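Local coordinates for beta-lactamase-related domain-containing protein (Bacteroides dorei DSM 17855, PDB 5TGF) that is probably a beta-lactamase-like hydrolase of undetermined substrate that can also bind calcium, at residues A187-N190 with H195-M198; V161-E166 with Q172-A177; V54-A59 with A290-W295; S108-Y113 with T130-L135. All blocks are in the same frame, centred on the assembly; numbering follows the deposited sequence.

Contact 1: A187-N190 with H195-M198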
loop_
_atom_site.group_PDB
_atom_site.type_symbol
_atom_site.label_atom_id
_atom_site.label_comp_id
_atom_site.label_asym_id
_atom_site.label_seq_id
_atom_site.Cartn_x
_atom_site.Cartn_y
_atom_site.Cartn_z
ATOM N N ALA A 187 3.025 14.198 -1.765
ATOM C CA ALA A 187 4.031 15.178 -2.176
ATOM C C ALA A 187 3.838 16.429 -1.337
ATOM O O ALA A 187 2.701 16.701 -0.908
ATOM C CB ALA A 187 3.846 15.519 -3.648
ATOM N N PRO A 188 4.915 17.205 -1.116
ATOM C CA PRO A 188 6.277 16.922 -1.589
ATOM C C PRO A 188 6.902 15.713 -0.913
ATOM O O PRO A 188 6.569 15.371 0.245
ATOM C CB PRO A 188 7.054 18.192 -1.241
ATOM C CG PRO A 188 6.316 18.785 -0.093
ATOM C CD PRO A 188 4.868 18.389 -0.225
ATOM N N VAL A 189 7.789 15.079 -1.662
ATOM C CA VAL A 189 8.471 13.851 -1.267
ATOM C C VAL A 189 9.593 14.179 -0.292
ATOM O O VAL A 189 10.420 15.035 -0.586
ATOM C CB VAL A 189 9.012 13.164 -2.531
ATOM C CG1 VAL A 189 9.823 11.925 -2.219
ATOM C CG2 VAL A 189 7.857 12.828 -3.440
ATOM N N ASN A 190 9.570 13.570 0.893
ATOM C CA ASN A 190 10.672 13.637 1.854
ATOM C C ASN A 190 11.851 12.825 1.321
ATOM O O ASN A 190 11.673 11.696 0.855
ATOM C CB ASN A 190 10.240 13.081 3.221
ATOM C CG ASN A 190 11.398 12.940 4.204
ATOM O OD1 ASN A 190 12.141 11.953 4.178
ATOM N ND2 ASN A 190 11.580 13.940 5.053
ATOM N N HIS A 195 11.419 7.113 1.717
ATOM C CA HIS A 195 10.096 7.736 1.580
ATOM C C HIS A 195 9.825 8.233 0.161
ATOM O O HIS A 195 9.232 9.303 -0.067
ATOM C CB HIS A 195 9.918 8.875 2.585
ATOM C CG HIS A 195 10.402 8.563 3.969
ATOM N ND1 HIS A 195 11.160 9.452 4.706
ATOM C CD2 HIS A 195 10.250 7.471 4.748
ATOM C CE1 HIS A 195 11.473 8.903 5.867
ATOM N NE2 HIS A 195 10.926 7.704 5.916
ATOM N N ALA A 196 10.201 7.399 -0.790
ATOM C CA ALA A 196 10.205 7.734 -2.213
ATOM C C ALA A 196 10.191 6.419 -2.994
ATOM O O ALA A 196 10.533 5.388 -2.415
ATOM C CB ALA A 196 11.456 8.525 -2.561
ATOM N N PRO A 197 9.723 6.420 -4.266
ATOM C CA PRO A 197 9.192 7.540 -5.047
ATOM C C PRO A 197 7.786 7.916 -4.598
ATOM O O PRO A 197 7.257 7.295 -3.682
ATOM C CB PRO A 197 9.179 7.019 -6.486
ATOM C CG PRO A 197 9.266 5.562 -6.397
ATOM C CD PRO A 197 9.722 5.158 -5.019
HETATM N N MSE A 198 7.200 8.924 -5.225
HETATM C CA MSE A 198 5.904 9.496 -4.739
HETATM C C MSE A 198 4.888 8.440 -4.352
HETATM O O MSE A 198 4.394 8.420 -3.213
HETATM C CB MSE A 198 5.338 10.454 -5.809
HETATM C CG MSE A 198 4.154 11.255 -5.261
HETATM SE SE MSE A 198 3.259 12.303 -6.679
HETATM C CE MSE A 198 4.728 13.576 -6.968
HETATM O O HOH W 1 13.049 9.323 0.997
HETATM O O HOH W 2 7.804 11.375 1.260
#

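Contact 2: V161-E166 with Q172-A177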
loop_
_atom_site.group_PDB
_atom_site.type_symbol
_atom_site.label_atom_id
_atom_site.label_comp_id
_atom_site.label_asym_id
_atom_site.label_seq_id
_atom_site.Cartn_x
_atom_site.Cartn_y
_atom_site.Cartn_z
ATOM N N VAL A 161 -3.046 12.143 -16.671
ATOM C CA VAL A 161 -3.459 12.452 -18.029
ATOM C C VAL A 161 -4.967 12.256 -18.224
ATOM O O VAL A 161 -5.625 13.081 -18.833
ATOM C CB VAL A 161 -2.608 11.664 -19.043
ATOM C CG1 VAL A 161 -3.150 11.786 -20.471
ATOM C CG2 VAL A 161 -1.188 12.172 -18.973
ATOM N N ALA A 162 -5.528 11.226 -17.618
ATOM C CA ALA A 162 -6.952 10.951 -17.783
ATOM C C ALA A 162 -7.823 12.022 -17.134
ATOM O O ALA A 162 -8.921 12.335 -17.646
ATOM C CB ALA A 162 -7.277 9.572 -17.236
HETATM N N MSE A 163 -7.328 12.632 -16.055
HETATM C CA MSE A 163 -8.055 13.674 -15.352
HETATM C C MSE A 163 -7.658 15.092 -15.705
HETATM O O MSE A 163 -8.302 16.040 -15.256
HETATM C CB MSE A 163 -7.837 13.537 -13.840
HETATM C CG MSE A 163 -8.351 12.222 -13.288
HETATM SE SE MSE A 163 -10.323 12.258 -13.308
HETATM C CE MSE A 163 -10.645 13.569 -11.890
ATOM N N GLY A 164 -6.533 15.264 -16.383
ATOM C CA GLY A 164 -5.969 16.602 -16.588
ATOM C C GLY A 164 -5.550 17.313 -15.318
ATOM O O GLY A 164 -5.632 18.541 -15.234
ATOM N N LYS A 165 -5.013 16.560 -14.352
ATOM C CA LYS A 165 -4.746 17.104 -13.020
ATOM C C LYS A 165 -3.624 16.266 -12.358
ATOM O O LYS A 165 -3.563 15.067 -12.556
ATOM C CB LYS A 165 -6.014 17.009 -12.166
ATOM C CG LYS A 165 -6.090 17.965 -11.011
ATOM C CD LYS A 165 -7.501 17.957 -10.387
ATOM C CE LYS A 165 -7.446 18.630 -9.018
ATOM N NZ LYS A 165 -8.769 18.773 -8.336
ATOM N N GLU A 166 -2.788 16.900 -11.556
ATOM C CA GLU A 166 -1.646 16.191 -10.971
ATOM C C GLU A 166 -2.088 15.280 -9.809
ATOM O O GLU A 166 -3.179 15.441 -9.241
ATOM C CB GLU A 166 -0.561 17.176 -10.544
ATOM C CG GLU A 166 0.246 17.732 -11.720
ATOM C CD GLU A 166 1.596 18.263 -11.294
ATOM O OE1 GLU A 166 1.629 19.338 -10.686
ATOM O OE2 GLU A 166 2.620 17.567 -11.475
ATOM N N GLN A 172 -6.195 14.539 -2.948
ATOM C CA GLN A 172 -6.964 15.383 -2.044
ATOM C C GLN A 172 -8.419 15.467 -2.538
ATOM O O GLN A 172 -9.325 15.363 -1.752
ATOM C CB GLN A 172 -6.359 16.786 -1.928
ATOM C CG GLN A 172 -4.917 16.827 -1.371
ATOM C CD GLN A 172 -4.792 16.279 0.049
ATOM O OE1 GLN A 172 -5.740 16.314 0.846
ATOM N NE2 GLN A 172 -3.581 15.857 0.399
ATOM N N GLU A 173 -8.616 15.621 -3.833
ATOM C CA GLU A 173 -9.976 15.792 -4.367
ATOM C C GLU A 173 -10.816 14.505 -4.221
ATOM O O GLU A 173 -11.949 14.550 -3.725
ATOM C CB GLU A 173 -9.934 16.259 -5.814
ATOM C CG GLU A 173 -11.316 16.353 -6.458
ATOM C CD GLU A 173 -11.276 16.474 -7.976
ATOM O OE1 GLU A 173 -10.179 16.693 -8.549
ATOM O OE2 GLU A 173 -12.359 16.344 -8.605
ATOM N N LEU A 174 -10.235 13.369 -4.585
ATOM C CA LEU A 174 -10.979 12.119 -4.771
ATOM C C LEU A 174 -11.014 11.178 -3.555
ATOM O O LEU A 174 -11.906 10.344 -3.451
ATOM C CB LEU A 174 -10.384 11.353 -5.960
ATOM C CG LEU A 174 -10.458 12.038 -7.314
ATOM C CD1 LEU A 174 -9.862 11.153 -8.384
ATOM C CD2 LEU A 174 -11.897 12.398 -7.673
ATOM N N ILE A 175 -10.018 11.277 -2.671
ATOM C CA ILE A 175 -9.961 10.408 -1.521
ATOM C C ILE A 175 -9.912 11.175 -0.193
ATOM O O ILE A 175 -10.712 10.907 0.714
ATOM C CB ILE A 175 -8.770 9.425 -1.624
ATOM C CG1 ILE A 175 -8.819 8.584 -2.924
ATOM C CG2 ILE A 175 -8.659 8.554 -0.379
ATOM C CD1 ILE A 175 -9.960 7.593 -3.034
ATOM N N ALA A 176 -8.934 12.066 -0.017
ATOM C CA ALA A 176 -8.705 12.663 1.308
ATOM C C ALA A 176 -9.853 13.597 1.760
ATOM O O ALA A 176 -10.375 13.453 2.865
ATOM C CB ALA A 176 -7.378 13.398 1.366
ATOM N N ALA A 177 -10.225 14.547 0.911
ATOM C CA ALA A 177 -11.323 15.454 1.253
ATOM C C ALA A 177 -12.678 14.748 1.515
ATOM O O ALA A 177 -13.255 14.951 2.558
ATOM C CB ALA A 177 -11.452 16.542 0.211
#

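Contact 3: V54-A59 with A290-W295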
loop_
_atom_site.group_PDB
_atom_site.type_symbol
_atom_site.label_atom_id
_atom_site.label_comp_id
_atom_site.label_asym_id
_atom_site.label_seq_id
_atom_site.Cartn_x
_atom_site.Cartn_y
_atom_site.Cartn_z
ATOM N N VAL A 54 3.388 10.842 10.104
ATOM C CA VAL A 54 4.473 9.900 9.922
ATOM C C VAL A 54 4.617 9.596 8.438
ATOM O O VAL A 54 3.617 9.395 7.723
ATOM C CB VAL A 54 4.214 8.579 10.690
ATOM C CG1 VAL A 54 5.410 7.656 10.555
ATOM C CG2 VAL A 54 3.927 8.810 12.165
ATOM N N TYR A 55 5.862 9.523 7.975
ATOM C CA TYR A 55 6.154 8.977 6.637
ATOM C C TYR A 55 6.074 7.449 6.662
ATOM O O TYR A 55 6.854 6.805 7.347
ATOM C CB TYR A 55 7.533 9.411 6.189
ATOM C CG TYR A 55 7.567 10.876 5.832
ATOM C CD1 TYR A 55 7.059 11.302 4.618
ATOM C CD2 TYR A 55 8.039 11.833 6.739
ATOM C CE1 TYR A 55 6.977 12.660 4.312
ATOM C CE2 TYR A 55 7.989 13.203 6.427
ATOM C CZ TYR A 55 7.417 13.590 5.243
ATOM O OH TYR A 55 7.360 14.917 4.864
ATOM N N VAL A 56 5.071 6.896 5.997
ATOM C CA VAL A 56 4.727 5.451 6.163
ATOM C C VAL A 56 5.159 4.573 4.993
ATOM O O VAL A 56 4.876 3.343 4.947
ATOM C CB VAL A 56 3.221 5.251 6.393
ATOM C CG1 VAL A 56 2.811 5.930 7.696
ATOM C CG2 VAL A 56 2.396 5.752 5.228
ATOM N N ALA A 57 5.883 5.173 4.059
ATOM C CA ALA A 57 6.482 4.415 2.950
ATOM C C ALA A 57 5.450 3.583 2.198
ATOM O O ALA A 57 4.421 4.131 1.809
ATOM C CB ALA A 57 7.631 3.582 3.483
ATOM N N SER A 58 5.647 2.271 2.060
ATOM C CA SER A 58 4.770 1.464 1.210
ATOM C C SER A 58 3.364 1.307 1.725
ATOM O O SER A 58 2.523 0.809 0.983
ATOM C CB SER A 58 5.352 0.095 0.943
ATOM O OG SER A 58 6.553 0.241 0.227
ATOM N N ALA A 59 3.069 1.746 2.946
ATOM C CA ALA A 59 1.664 1.803 3.350
ATOM C C ALA A 59 0.832 2.666 2.413
ATOM O O ALA A 59 -0.373 2.432 2.251
ATOM C CB ALA A 59 1.505 2.216 4.807
ATOM N N ALA A 290 9.380 0.573 7.431
ATOM C CA ALA A 290 9.701 1.193 8.712
ATOM C C ALA A 290 8.679 0.925 9.808
ATOM O O ALA A 290 8.789 1.497 10.920
ATOM C CB ALA A 290 9.905 2.709 8.537
ATOM N N GLY A 291 7.733 0.028 9.553
ATOM C CA GLY A 291 6.852 -0.478 10.593
ATOM C C GLY A 291 5.362 -0.201 10.465
ATOM O O GLY A 291 4.568 -0.863 11.111
ATOM N N ALA A 292 4.965 0.700 9.570
ATOM C CA ALA A 292 3.549 0.956 9.351
ATOM C C ALA A 292 2.883 -0.323 8.803
ATOM O O ALA A 292 3.389 -0.940 7.837
ATOM C CB ALA A 292 3.353 2.108 8.370
ATOM N N TYR A 293 1.784 -0.723 9.414
ATOM C CA TYR A 293 1.081 -1.961 9.040
ATOM C C TYR A 293 -0.430 -1.734 9.094
ATOM O O TYR A 293 -1.037 -1.806 10.186
ATOM C CB TYR A 293 1.448 -3.077 9.980
ATOM C CG TYR A 293 0.822 -4.407 9.587
ATOM C CD1 TYR A 293 1.281 -5.121 8.475
ATOM C CD2 TYR A 293 -0.152 -4.983 10.367
ATOM C CE1 TYR A 293 0.712 -6.339 8.124
ATOM C CE2 TYR A 293 -0.722 -6.188 10.033
ATOM C CZ TYR A 293 -0.279 -6.872 8.913
ATOM O OH TYR A 293 -0.893 -8.077 8.591
ATOM N N PRO A 294 -1.034 -1.496 7.939
ATOM C CA PRO A 294 -2.457 -1.508 7.807
ATOM C C PRO A 294 -2.987 -2.856 7.317
ATOM O O PRO A 294 -2.399 -3.469 6.418
ATOM C CB PRO A 294 -2.689 -0.421 6.766
ATOM C CG PRO A 294 -1.490 -0.534 5.847
ATOM C CD PRO A 294 -0.378 -1.123 6.666
ATOM N N TRP A 295 -4.117 -3.301 7.849
ATOM C CA TRP A 295 -4.708 -4.529 7.347
ATOM C C TRP A 295 -6.207 -4.593 7.483
ATOM O O TRP A 295 -6.813 -3.902 8.334
ATOM C CB TRP A 295 -4.076 -5.734 8.022
ATOM C CG TRP A 295 -4.650 -6.090 9.356
ATOM C CD1 TRP A 295 -5.472 -7.150 9.626
ATOM C CD2 TRP A 295 -4.365 -5.476 10.621
ATOM N NE1 TRP A 295 -5.796 -7.165 10.969
ATOM C CE2 TRP A 295 -5.081 -6.198 11.612
ATOM C CE3 TRP A 295 -3.564 -4.393 11.021
ATOM C CZ2 TRP A 295 -5.065 -5.839 12.981
ATOM C CZ3 TRP A 295 -3.544 -4.030 12.379
ATOM C CH2 TRP A 295 -4.268 -4.779 13.344
HETATM O O HOH W 3 6.653 2.073 7.115
#

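Contact 4: S108-Y113 with T130-L135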
loop_
_atom_site.group_PDB
_atom_site.type_symbol
_atom_site.label_atom_id
_atom_site.label_comp_id
_atom_site.label_asym_id
_atom_site.label_seq_id
_atom_site.Cartn_x
_atom_site.Cartn_y
_atom_site.Cartn_z
ATOM N N SER A 108 5.114 -5.778 -14.035
ATOM C CA SER A 108 5.347 -5.042 -15.281
ATOM C C SER A 108 6.692 -5.340 -15.952
ATOM O O SER A 108 6.820 -5.158 -17.175
ATOM C CB SER A 108 5.239 -3.547 -15.045
ATOM O OG SER A 108 6.313 -3.046 -14.264
ATOM N N GLY A 109 7.691 -5.710 -15.146
ATOM C CA GLY A 109 9.085 -5.785 -15.576
ATOM C C GLY A 109 9.830 -4.478 -15.673
ATOM O O GLY A 109 10.972 -4.453 -16.154
ATOM N N VAL A 110 9.216 -3.383 -15.222
ATOM C CA VAL A 110 9.923 -2.117 -15.109
ATOM C C VAL A 110 10.969 -2.230 -13.981
ATOM O O VAL A 110 10.751 -2.900 -12.973
ATOM C CB VAL A 110 8.951 -0.960 -14.867
ATOM C CG1 VAL A 110 9.693 0.350 -14.593
ATOM C CG2 VAL A 110 8.022 -0.815 -16.058
ATOM N N ARG A 111 12.126 -1.608 -14.176
ATOM C CA ARG A 111 13.180 -1.678 -13.157
ATOM C C ARG A 111 12.590 -1.202 -11.792
ATOM O O ARG A 111 11.840 -0.227 -11.788
ATOM C CB ARG A 111 14.317 -0.763 -13.586
ATOM C CG ARG A 111 15.610 -0.992 -12.856
ATOM C CD ARG A 111 16.596 0.121 -13.165
ATOM N NE ARG A 111 17.686 0.051 -12.209
ATOM C CZ ARG A 111 18.834 -0.568 -12.426
ATOM N NH1 ARG A 111 19.088 -1.078 -13.616
ATOM N NH2 ARG A 111 19.741 -0.646 -11.458
ATOM N N PRO A 112 12.923 -1.863 -10.671
ATOM C CA PRO A 112 12.370 -1.427 -9.385
ATOM C C PRO A 112 12.640 0.024 -8.971
ATOM O O PRO A 112 11.722 0.697 -8.501
ATOM C CB PRO A 112 13.015 -2.382 -8.381
ATOM C CG PRO A 112 13.249 -3.648 -9.173
ATOM C CD PRO A 112 13.666 -3.126 -10.529
ATOM N N TYR A 113 13.898 0.443 -9.048
ATOM C CA TYR A 113 14.329 1.790 -8.637
ATOM C C TYR A 113 15.349 2.338 -9.632
ATOM O O TYR A 113 15.899 1.581 -10.449
ATOM C CB TYR A 113 14.894 1.766 -7.209
ATOM C CG TYR A 113 13.867 1.269 -6.227
ATOM C CD1 TYR A 113 12.794 2.097 -5.826
ATOM C CD2 TYR A 113 13.859 -0.053 -5.821
ATOM C CE1 TYR A 113 11.808 1.621 -4.988
ATOM C CE2 TYR A 113 12.854 -0.551 -5.014
ATOM C CZ TYR A 113 11.818 0.284 -4.599
ATOM O OH TYR A 113 10.795 -0.223 -3.811
ATOM N N THR A 130 9.519 10.545 -17.774
ATOM C CA THR A 130 10.569 10.778 -18.778
ATOM C C THR A 130 11.875 10.071 -18.444
ATOM O O THR A 130 12.489 9.446 -19.310
ATOM C CB THR A 130 10.835 12.285 -18.966
ATOM O OG1 THR A 130 9.611 12.919 -19.346
ATOM C CG2 THR A 130 11.875 12.509 -20.090
ATOM N N GLU A 131 12.305 10.125 -17.193
ATOM C CA GLU A 131 13.514 9.391 -16.798
ATOM C C GLU A 131 13.302 7.870 -16.823
ATOM O O GLU A 131 14.169 7.123 -17.294
ATOM C CB GLU A 131 14.016 9.819 -15.443
ATOM C CG GLU A 131 15.272 9.046 -15.034
ATOM C CD GLU A 131 16.150 9.774 -14.046
ATOM O OE1 GLU A 131 15.682 10.793 -13.469
ATOM O OE2 GLU A 131 17.299 9.315 -13.825
ATOM N N ILE A 132 12.133 7.407 -16.380
ATOM C CA ILE A 132 11.864 5.972 -16.381
ATOM C C ILE A 132 11.809 5.421 -17.825
ATOM O O ILE A 132 12.216 4.285 -18.079
ATOM C CB ILE A 132 10.580 5.648 -15.598
ATOM C CG1 ILE A 132 10.765 6.034 -14.128
ATOM C CG2 ILE A 132 10.187 4.166 -15.770
ATOM C CD1 ILE A 132 9.441 6.260 -13.421
ATOM N N LEU A 133 11.356 6.245 -18.758
ATOM C CA LEU A 133 11.209 5.829 -20.160
ATOM C C LEU A 133 12.551 5.374 -20.748
ATOM O O LEU A 133 12.576 4.471 -21.551
ATOM C CB LEU A 133 10.604 6.958 -21.001
ATOM C CG LEU A 133 10.551 6.763 -22.530
ATOM C CD1 LEU A 133 9.738 5.540 -22.903
ATOM C CD2 LEU A 133 9.994 7.997 -23.193
ATOM N N SER A 134 13.654 5.966 -20.300
ATOM C CA SER A 134 14.998 5.642 -20.804
ATOM C C SER A 134 15.537 4.282 -20.349
ATOM O O SER A 134 16.496 3.804 -20.909
ATOM C CB SER A 134 15.993 6.749 -20.400
ATOM O OG SER A 134 16.275 6.683 -18.997
ATOM N N LEU A 135 14.918 3.647 -19.356
ATOM C CA LEU A 135 15.478 2.453 -18.721
ATOM C C LEU A 135 14.992 1.175 -19.400
ATOM O O LEU A 135 13.808 0.992 -19.653
ATOM C CB LEU A 135 15.103 2.392 -17.224
ATOM C CG LEU A 135 15.590 3.554 -16.340
ATOM C CD1 LEU A 135 14.976 3.451 -14.945
ATOM C CD2 LEU A 135 17.116 3.649 -16.288
HETATM O O HOH W 4 12.568 -0.373 -16.732
#

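Contact 1: A187-N190 with H195-M198
Val-189 fits its two methyls against successive parts of the facing chain. CG1 lies anti to its own backbone N (chi1 176°), which points it at the carbonyl oxygen of His-195, 3.4 Å from that O, and at Ala-196 CB, 3.8 Å away. CG2 reaches instead to the start of the selenomethionine Met-198, 4.2 Å from its CB, and the two side chains cross nearly perpendicularly. The Met-198 chain runs out straight and then bends at its last torsion, bringing CE within 3.9 Å of Ala-187 CB. Beyond Val-189 the contact turns polar. The Asn-190 and His-195 side chains run alongside each other in the same direction, amide and imidazole planes 54° apart, and His-195 ND1 donates to Asn-190 OD1 over 2.7 Å in a nearly straight bond (168°). The oxygen sits in the imidazole plane, but the donor approaches it from above the amide's carbonyl plane. OD1 also accepts from Asp-192 N, forming an Asx turn, and this second bond should restrain the amide that in turn steers the imidazole. The backbones here are spaced by water: water 1 joins Asn-190 O to His-195 N, while water 2 joins Asn-190 N to His-195 O at 2.8 Å from each. Cis peptide bonds precede both Pro-188 and Pro-197. The loop lies between helices 167-179 and 198-201, with Pro-197 as N-cap of the latter. Pro-197 and Met-198 rest on Gln-153 of helix 150-163, Val-189 N is held by Asn-123 OD1, and His-195 NE2 bonds to His-309 NE2, beyond strand 302-307.

Contact 2: V161-E166 with Q172-A177
From the short turn joining helices 150-163 and 167-179, Lys-165 stretches across to Glu-173 on the second helix. Both side chains leave with CG anti to the backbone N (chi1 -157° for Lys-165, 176° for Glu-173), and their extended chains bring Lys-165 NZ and Glu-173 OE1 together in a salt bridge. At 2.5 Å the separation is too short to be taken literally, and the approach from above the carboxylate plane is equally uncertain; Glu-173 also touches a crystal neighbour. Beneath this bridge lies an apolar touch: the selenomethionine Met-163, folded at all three torsions, presents CE to Leu-174 CD1 at 4.3 Å. Gly-164, the first residue past the helix, takes a positive phi (63°) and breaks the helical course; Glu-166 occupies the N-cap position of the second. That helix contains a wider pi-type turn, in which Ala-177 N donates to Gln-172 O at 2.9 Å. Met-163 also rests on Thr-75, one of the residues that bind calcium in this protein, although no calcium is bound to this chain. Leu-170 of helix 167-179 touches Met-163 and Lys-165, while Val-71 of helix 60-74 packs against both Met-163 and Leu-174, so the Met-163/Leu-174 contact lies against the C-terminal part of that helix.

Contact 3: V54-A59 with A290-W295
The Pro-294 ring turns its CG corner to Ala-59, with CG 4.2 Å from Ala-59 CB. The aromatic rings of these segments face elsewhere. At the edge of the Trp-295 indole, in its plane, lies Tyr-293 O, and the Tyr-55 ring meets the His-195 imidazole with planes about 20° apart. What joins the segments is therefore a row of small aliphatic groups centred on Ala-292. Its CB lies 3.7 Å from Val-56 CB and 3.9 Å from Val-56 CG1, the methyl that is anti to the carbonyl carbon (chi1 -63°). The same Ala-292 CB is 4.0 Å from Ala-59 CB, so one methyl is lodged between the two residues that begin and end a tight turn. Ala-59 N donates to Val-56 O at 3.1 Å to close that turn, and Ala-57 within it takes a positive phi of 54°. Water 3 accepts from Ala-292 N at 3.3 Å; its links to Val-56 O and Ala-290 N are weak. The turn carries Ser-58, whose sequence setting fits the SxxK pattern of serine beta-lactamases, and its OG is hydrogen-bonded to both Lys-61 NZ and Tyr-147 OH, consistent with an active-site nucleophile. The contact thus sets the start of helix 60-74 against the main antiparallel sheet. Strand 54-55 pairs with 204-205, whereas strand 293-297 runs between 281-285 and 302-307; Val-56 packs on Ile-307, and Pro-294 on Phe-305, while Tyr-293 and Trp-295 face helix 328-337.

Contact 4: S108-Y113 with T130-L135
Two apolar touches join the segments. Val-110 CG1 meets Ile-132 CG2 at 4.0 Å, methyl against methyl, with the side chains crossing at about a right angle; the Val-110 methyl is anti to its own backbone N (chi1 174°). Farther along, the aliphatic part of Arg-111 lies across Leu-135, its CD 4.1 Å from Leu-135 CD1. Leu-135 and Ile-132 also lean on helix 150-163, through Leu-150 and Ile-154 respectively. Water makes the polar link: water 4 accepts from Arg-111 N at 2.9 Å and donates a weak bond to Leu-135 O. In fold terms, the contact lays the loop that follows helix 100-103 against the C-terminal end of helix 125-133. Other hydrogen bonds shape each side separately. Ser-108 OG accepts from Val-110 N at 3.1 Å in an ST turn, which bends the chain ahead of the Val-110 contact. Arg-111 is extended from CG to NE, and NE donates to Tyr-113 O at 2.9 Å; the oxygen lies at the guanidinium edge, in its plane, though the N-H is angled (133°). Across from it, Glu-131 O receives two donors from one residue, Ser-134 N at 3.3 Å and Ser-134 OG at 2.7 Å, the latter in the carbonyl plane. Outside partners complete the polar groups: Glu-131 OE1 forms a salt bridge with Arg-118 NH2, and Lys-95 NZ hydrogen-bonds to Leu-133 O and Leu-135 O.

From the N terminus, contact 3 opens first, at 54-59, and closes last, at 290-295, so its long loop encloses the other three. Inside it, contact 4 closes a short loop at 130-135, contact 2 the turn between helices 150-163 and 167-179, and contact 1 the loop before helix 198-201; these three follow in series, without crossing. Contact 1 touches two of the others: Asn-190 and His-195 pack on Tyr-55 of contact 3, and Pro-197 on Tyr-113 of contact 4. Contact 2 touches none; nearest to it is contact 1, about 6 Å away between nearest atoms. Contact 3 ties the start of helix 60-74 to the main sheet; contacts 2 and 4 join helical parts and loops.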